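Local coordinates for protein ribokinase (PDB 6WHJ) that probably phosphorylates D-ribose at O-5 with ATP and magnesium, as a homodimeric ribokinase of the PfkB carbohydrate kinase family, at residues B[139-144]-B[167-172]; B[190-195]-B[230-235]. One frame throughout, in Å; residues are numbered along the deposited sequence.

Contact 1 (B[139-144]-B[167-172]); sequences TLVVMQ and SSLRFV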
loop_
_atom_site.group_PDB
_atom_site.type_symbol
_atom_site.label_atom_id
_atom_site.label_comp_id
_atom_site.label_asym_id
_atom_site.label_seq_id
_atom_site.Cartn_x
_atom_site.Cartn_y
_atom_site.Cartn_z
ATOM N N THR B 139 -31.666 19.049 -1.969
ATOM C CA THR B 139 -31.374 20.124 -1.027
ATOM C C THR B 139 -29.879 20.391 -0.893
ATOM O O THR B 139 -29.459 21.555 -0.852
ATOM C CB THR B 139 -31.942 19.804 0.365
ATOM O OG1 THR B 139 -33.360 19.595 0.284
ATOM C CG2 THR B 139 -31.672 20.957 1.322
ATOM N N LEU B 140 -29.071 19.333 -0.846
ATOM C CA LEU B 140 -27.638 19.444 -0.658
ATOM C C LEU B 140 -26.897 18.664 -1.733
ATOM O O LEU B 140 -27.319 17.572 -2.131
ATOM C CB LEU B 140 -27.223 18.917 0.719
ATOM C CG LEU B 140 -27.867 19.575 1.932
ATOM C CD1 LEU B 140 -27.343 18.900 3.195
ATOM C CD2 LEU B 140 -27.572 21.074 1.933
ATOM N N VAL B 141 -25.784 19.225 -2.190
ATOM C CA VAL B 141 -24.835 18.512 -3.027
ATOM C C VAL B 141 -23.469 18.660 -2.375
ATOM O O VAL B 141 -23.118 19.754 -1.922
ATOM C CB VAL B 141 -24.841 19.019 -4.485
ATOM C CG1 VAL B 141 -24.519 20.494 -4.568
ATOM C CG2 VAL B 141 -23.859 18.209 -5.319
ATOM N N VAL B 142 -22.720 17.552 -2.283
ATOM C CA VAL B 142 -21.490 17.472 -1.495
ATOM C C VAL B 142 -20.348 16.994 -2.382
ATOM O O VAL B 142 -20.506 16.043 -3.158
ATOM C CB VAL B 142 -21.645 16.530 -0.281
ATOM C CG1 VAL B 142 -20.468 16.680 0.663
ATOM C CG2 VAL B 142 -22.946 16.798 0.451
ATOM N N MET B 143 -19.191 17.646 -2.261
ATOM C CA MET B 143 -18.006 17.272 -3.020
ATOM C C MET B 143 -16.783 17.363 -2.118
ATOM O O MET B 143 -16.787 18.070 -1.107
ATOM C CB MET B 143 -17.800 18.178 -4.241
ATOM C CG MET B 143 -18.951 18.179 -5.229
ATOM S SD MET B 143 -18.532 19.003 -6.773
ATOM C CE MET B 143 -17.312 17.883 -7.465
ATOM N N GLN B 144 -15.729 16.638 -2.507
ATOM C CA GLN B 144 -14.445 16.641 -1.811
ATOM C C GLN B 144 -13.316 16.926 -2.794
ATOM O O GLN B 144 -13.504 17.670 -3.761
ATOM C CB GLN B 144 -14.194 15.315 -1.103
ATOM C CG GLN B 144 -15.325 14.845 -0.222
ATOM C CD GLN B 144 -16.436 14.201 -1.006
ATOM O OE1 GLN B 144 -16.204 13.621 -2.065
ATOM N NE2 GLN B 144 -17.651 14.287 -0.489
ATOM N N SER B 167 -33.460 27.153 -6.063
ATOM C CA SER B 167 -32.923 28.074 -5.066
ATOM C C SER B 167 -32.818 27.455 -3.682
ATOM O O SER B 167 -32.299 28.106 -2.769
ATOM C CB SER B 167 -33.786 29.336 -4.987
ATOM O OG SER B 167 -35.106 29.021 -4.579
ATOM N N SER B 168 -33.299 26.231 -3.501
ATOM C CA SER B 168 -33.156 25.536 -2.234
ATOM C C SER B 168 -31.890 24.689 -2.166
ATOM O O SER B 168 -31.535 24.212 -1.081
ATOM C CB SER B 168 -34.391 24.675 -1.972
ATOM O OG SER B 168 -34.644 23.814 -3.062
ATOM N N LEU B 169 -31.181 24.533 -3.282
ATOM C CA LEU B 169 -29.987 23.701 -3.323
ATOM C C LEU B 169 -28.814 24.436 -2.679
ATOM O O LEU B 169 -28.577 25.615 -2.967
ATOM C CB LEU B 169 -29.647 23.341 -4.766
ATOM C CG LEU B 169 -28.348 22.565 -4.949
ATOM C CD1 LEU B 169 -28.446 21.221 -4.279
ATOM C CD2 LEU B 169 -28.039 22.413 -6.402
ATOM N N ARG B 170 -28.109 23.752 -1.779
ATOM C CA ARG B 170 -26.907 24.273 -1.145
ATOM C C ARG B 170 -25.733 23.357 -1.473
ATOM O O ARG B 170 -25.874 22.130 -1.467
ATOM C CB ARG B 170 -27.076 24.374 0.373
ATOM C CG ARG B 170 -28.077 25.412 0.791
ATOM C CD ARG B 170 -27.672 26.827 0.484
ATOM N NE ARG B 170 -28.719 27.733 0.952
ATOM C CZ ARG B 170 -29.760 28.123 0.218
ATOM N NH1 ARG B 170 -29.885 27.714 -1.040
ATOM N NH2 ARG B 170 -30.673 28.932 0.742
ATOM N N PHE B 171 -24.586 23.954 -1.778
ATOM C CA PHE B 171 -23.356 23.224 -2.081
ATOM C C PHE B 171 -22.479 23.189 -0.826
ATOM O O PHE B 171 -22.016 24.233 -0.350
ATOM C CB PHE B 171 -22.641 23.892 -3.254
ATOM C CG PHE B 171 -21.337 23.246 -3.661
ATOM C CD1 PHE B 171 -21.038 21.936 -3.324
ATOM C CD2 PHE B 171 -20.424 23.958 -4.437
ATOM C CE1 PHE B 171 -19.841 21.357 -3.723
ATOM C CE2 PHE B 171 -19.235 23.387 -4.841
ATOM C CZ PHE B 171 -18.941 22.083 -4.481
ATOM N N VAL B 172 -22.267 21.986 -0.288
ATOM C CA VAL B 172 -21.359 21.746 0.827
ATOM C C VAL B 172 -20.063 21.176 0.263
ATOM O O VAL B 172 -20.067 20.094 -0.341
ATOM C CB VAL B 172 -21.967 20.785 1.860
ATOM C CG1 VAL B 172 -20.992 20.590 3.052
ATOM C CG2 VAL B 172 -23.344 21.279 2.314
#
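The ring of Phe171 meets Val141 and Met143 along one border: Val141 O lies at its edge, near the ring plane, 3.3 Å from Phe171 CD1, and Met143 CB is at the edge too. Met143 CG comes in obliquely, 3.6 Å from Phe171 CE1, and the sulfur beyond it, Met143 SD, makes an oblique Met-aromatic contact, 4.8 Å from the Phe171 ring centroid and 55° off the normal. CG of Phe171 stands anti to the backbone N (chi1 179°), and from there the ring reaches toward strand 140-143. Beside it, Val141 CG1 reaches both Phe171 CD1 and Leu169 CD1. These two strands are the parallel pair of a beta-alpha-beta unit whose helix 149-165 covers this face through Met143 and Leu169. Four backbone bonds join them, from Arg170 N to Thr139 O (2.7 Å) through to Met143 N and Val172 O (3.2 Å). On the other face Leu140 CD2 packs 3.7 Å from Arg170 CB, while Leu140 and Val142 also touch helix 272-287. The Arg170 chain, bent at chi2, turns back to its own loop, where NH1 donates to Ser167 O and Leu169 O, both close to the guanidinium plane.

Contact 2 (B[190-195]-B[230-235]); sequences ITDIFC and SPSLKF
Asp192 and Lys234 meet where two chain segments run into neighbouring parallel strands, 193-194 and 235-239, of the large sheet. The chain between them passes through helices 198-205 and 216-228, a crossover in the mostly parallel central sheet of the PfkB/ribokinase fold. Ile193 pairs with Phe235 as a parallel bridge, CA to CA 5.0 Å, and Phe194 N closes it with a nearly straight bond to Phe235 O (3.0 Å, 169°). One step earlier, Asp192 O takes Lys234 N at 2.9 Å and, weakly, Phe235 N, so a single carbonyl accepts two successive amides as the loop enters its strand. Before that, a side chain takes over from the backbone: Ser232 OG donates to Thr191 O at 2.7 Å, from above the carbonyl plane. CB of Ser232 points toward the other segment, and with OG between the backbone N and the carbonyl carbon (chi1 58°) it lies within reach of Thr191 O. Ser230 OG shapes this loop as an ST turn and ST motif, accepting from the amides of Ser232 and Leu233 while bonded to Leu188 O. Leu233 CD1 packs 3.8 Å from Phe194 CB, with Thr191 CG2 alongside. Across the sheet from this leucine, Ile193 and Phe235 face helix 301-318. The side chains of Asp192 and Lys234 lie side by side, pointing the same way. A bend at chi4 (80°) places NZ 2.7 Å from Asp192 OD2, on the anti side of the carboxylate, and equally close to Ser232 O, where it lies on a lone pair. The other oxygen, Asp192 OD1, is engaged by Lys163 in a salt bridge and by the Phe171 amide. With both oxygens engaged the carboxylate is fixed in rotation, and two lysines and an amide around it would be expected to favour its ionised form.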
loop_
_atom_site.group_PDB
_atom_site.type_symbol
_atom_site.label_atom_id
_atom_site.label_comp_id
_atom_site.label_asym_id
_atom_site.label_seq_id
_atom_site.Cartn_x
_atom_site.Cartn_y
_atom_site.Cartn_z
ATOM N N ILE B 190 -19.151 28.960 -5.878
ATOM C CA ILE B 190 -20.496 28.408 -5.807
ATOM C C ILE B 190 -20.704 27.599 -4.547
ATOM O O ILE B 190 -21.794 27.054 -4.345
ATOM C CB ILE B 190 -20.842 27.551 -7.045
ATOM C CG1 ILE B 190 -19.989 26.281 -7.043
ATOM C CG2 ILE B 190 -20.671 28.366 -8.347
ATOM C CD1 ILE B 190 -20.608 25.137 -7.801
ATOM N N THR B 191 -19.698 27.529 -3.678
ATOM C CA THR B 191 -19.845 26.860 -2.398
ATOM C C THR B 191 -20.739 27.690 -1.489
ATOM O O THR B 191 -20.596 28.917 -1.394
ATOM C CB THR B 191 -18.485 26.662 -1.737
ATOM O OG1 THR B 191 -17.699 25.749 -2.515
ATOM C CG2 THR B 191 -18.646 26.118 -0.310
ATOM N N ASP B 192 -21.675 27.020 -0.829
ATOM C CA ASP B 192 -22.510 27.678 0.156
ATOM C C ASP B 192 -21.981 27.483 1.566
ATOM O O ASP B 192 -22.005 28.424 2.363
ATOM C CB ASP B 192 -23.945 27.159 0.052
ATOM C CG ASP B 192 -24.562 27.438 -1.309
ATOM O OD1 ASP B 192 -24.763 26.484 -2.100
ATOM O OD2 ASP B 192 -24.821 28.623 -1.593
ATOM N N ILE B 193 -21.511 26.277 1.884
ATOM C CA ILE B 193 -20.964 25.928 3.191
ATOM C C ILE B 193 -19.629 25.222 2.995
ATOM O O ILE B 193 -19.576 24.148 2.385
ATOM C CB ILE B 193 -21.929 25.043 3.995
ATOM C CG1 ILE B 193 -23.264 25.770 4.204
ATOM C CG2 ILE B 193 -21.278 24.596 5.310
ATOM C CD1 ILE B 193 -24.362 24.902 4.745
ATOM N N PHE B 194 -18.561 25.807 3.538
ATOM C CA PHE B 194 -17.200 25.315 3.383
ATOM C C PHE B 194 -16.770 24.653 4.689
ATOM O O PHE B 194 -16.950 25.237 5.770
ATOM C CB PHE B 194 -16.281 26.483 3.011
ATOM C CG PHE B 194 -14.897 26.084 2.572
ATOM C CD1 PHE B 194 -14.709 25.165 1.546
ATOM C CD2 PHE B 194 -13.788 26.679 3.137
ATOM C CE1 PHE B 194 -13.443 24.819 1.124
ATOM C CE2 PHE B 194 -12.515 26.332 2.722
ATOM C CZ PHE B 194 -12.345 25.401 1.711
ATOM N N CYS B 195 -16.219 23.436 4.600
ATOM C CA CYS B 195 -15.937 22.606 5.778
ATOM C C CYS B 195 -14.478 22.163 5.807
ATOM O O CYS B 195 -14.170 20.976 5.633
ATOM C CB CYS B 195 -16.845 21.378 5.805
ATOM S SG CYS B 195 -18.579 21.780 5.751
ATOM N N SER B 230 -16.181 34.921 -3.458
ATOM C CA SER B 230 -17.325 34.030 -3.598
ATOM C C SER B 230 -18.610 34.798 -3.344
ATOM O O SER B 230 -18.788 35.359 -2.248
ATOM C CB SER B 230 -17.251 32.847 -2.637
ATOM O OG SER B 230 -18.519 32.203 -2.594
ATOM N N PRO B 231 -19.516 34.870 -4.324
ATOM C CA PRO B 231 -20.836 35.464 -4.061
ATOM C C PRO B 231 -21.760 34.561 -3.266
ATOM O O PRO B 231 -22.788 35.048 -2.778
ATOM C CB PRO B 231 -21.396 35.718 -5.470
ATOM C CG PRO B 231 -20.706 34.691 -6.327
ATOM C CD PRO B 231 -19.334 34.503 -5.741
ATOM N N SER B 232 -21.462 33.263 -3.156
ATOM C CA SER B 232 -22.374 32.329 -2.506
ATOM C C SER B 232 -21.991 31.934 -1.085
ATOM O O SER B 232 -22.878 31.518 -0.332
ATOM C CB SER B 232 -22.516 31.051 -3.342
ATOM O OG SER B 232 -21.264 30.424 -3.535
ATOM N N LEU B 233 -20.715 32.020 -0.699
ATOM C CA LEU B 233 -20.286 31.444 0.578
ATOM C C LEU B 233 -20.977 32.124 1.751
ATOM O O LEU B 233 -20.890 33.344 1.919
ATOM C CB LEU B 233 -18.768 31.528 0.739
ATOM C CG LEU B 233 -18.183 30.897 2.018
ATOM C CD1 LEU B 233 -18.469 29.417 2.147
ATOM C CD2 LEU B 233 -16.686 31.144 2.102
ATOM N N LYS B 234 -21.635 31.319 2.584
ATOM C CA LYS B 234 -22.413 31.823 3.706
ATOM C C LYS B 234 -21.861 31.409 5.060
ATOM O O LYS B 234 -22.015 32.155 6.031
ATOM C CB LYS B 234 -23.866 31.343 3.597
ATOM C CG LYS B 234 -24.603 31.919 2.404
ATOM C CD LYS B 234 -25.793 31.047 2.021
ATOM C CE LYS B 234 -26.366 31.493 0.683
ATOM N NZ LYS B 234 -25.557 30.953 -0.448
ATOM N N PHE B 235 -21.247 30.229 5.150
ATOM C CA PHE B 235 -20.717 29.722 6.404
ATOM C C PHE B 235 -19.454 28.927 6.132
ATOM O O PHE B 235 -19.374 28.195 5.144
ATOM C CB PHE B 235 -21.729 28.831 7.130
ATOM C CG PHE B 235 -22.973 29.549 7.540
ATOM C CD1 PHE B 235 -24.125 29.453 6.776
ATOM C CD2 PHE B 235 -22.989 30.330 8.686
ATOM C CE1 PHE B 235 -25.266 30.113 7.148
ATOM C CE2 PHE B 235 -24.128 30.997 9.060
ATOM C CZ PHE B 235 -25.273 30.890 8.289
#

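How the contacts relate
Contacts 1 and 2 follow one another in the chain and are adjacent in the same sheet, their centres about 10 Å apart, because strands 170-173 and 193-194 are neighbours. Two probable hydrogen bonds join them directly, Phe171 N to Asp192 OD1 at 2.6 Å and Ile193 N to Phe171 O at 3.1 Å. Ile190 O also packs against the Phe171 ring, 3.4 Å from CD2. Neither contact belongs to a predicted site, though both lie within about 10 Å of one: in contact 1 the side chain of Val142 is about 7 Å from Gly45, predicted to bind substrate, and about 8 Å from the side chain of Asp274, the predicted proton acceptor, whereas in contact 2 the side chain of Ile193 is about 10 Å from that of Thr239, predicted to bind ATP.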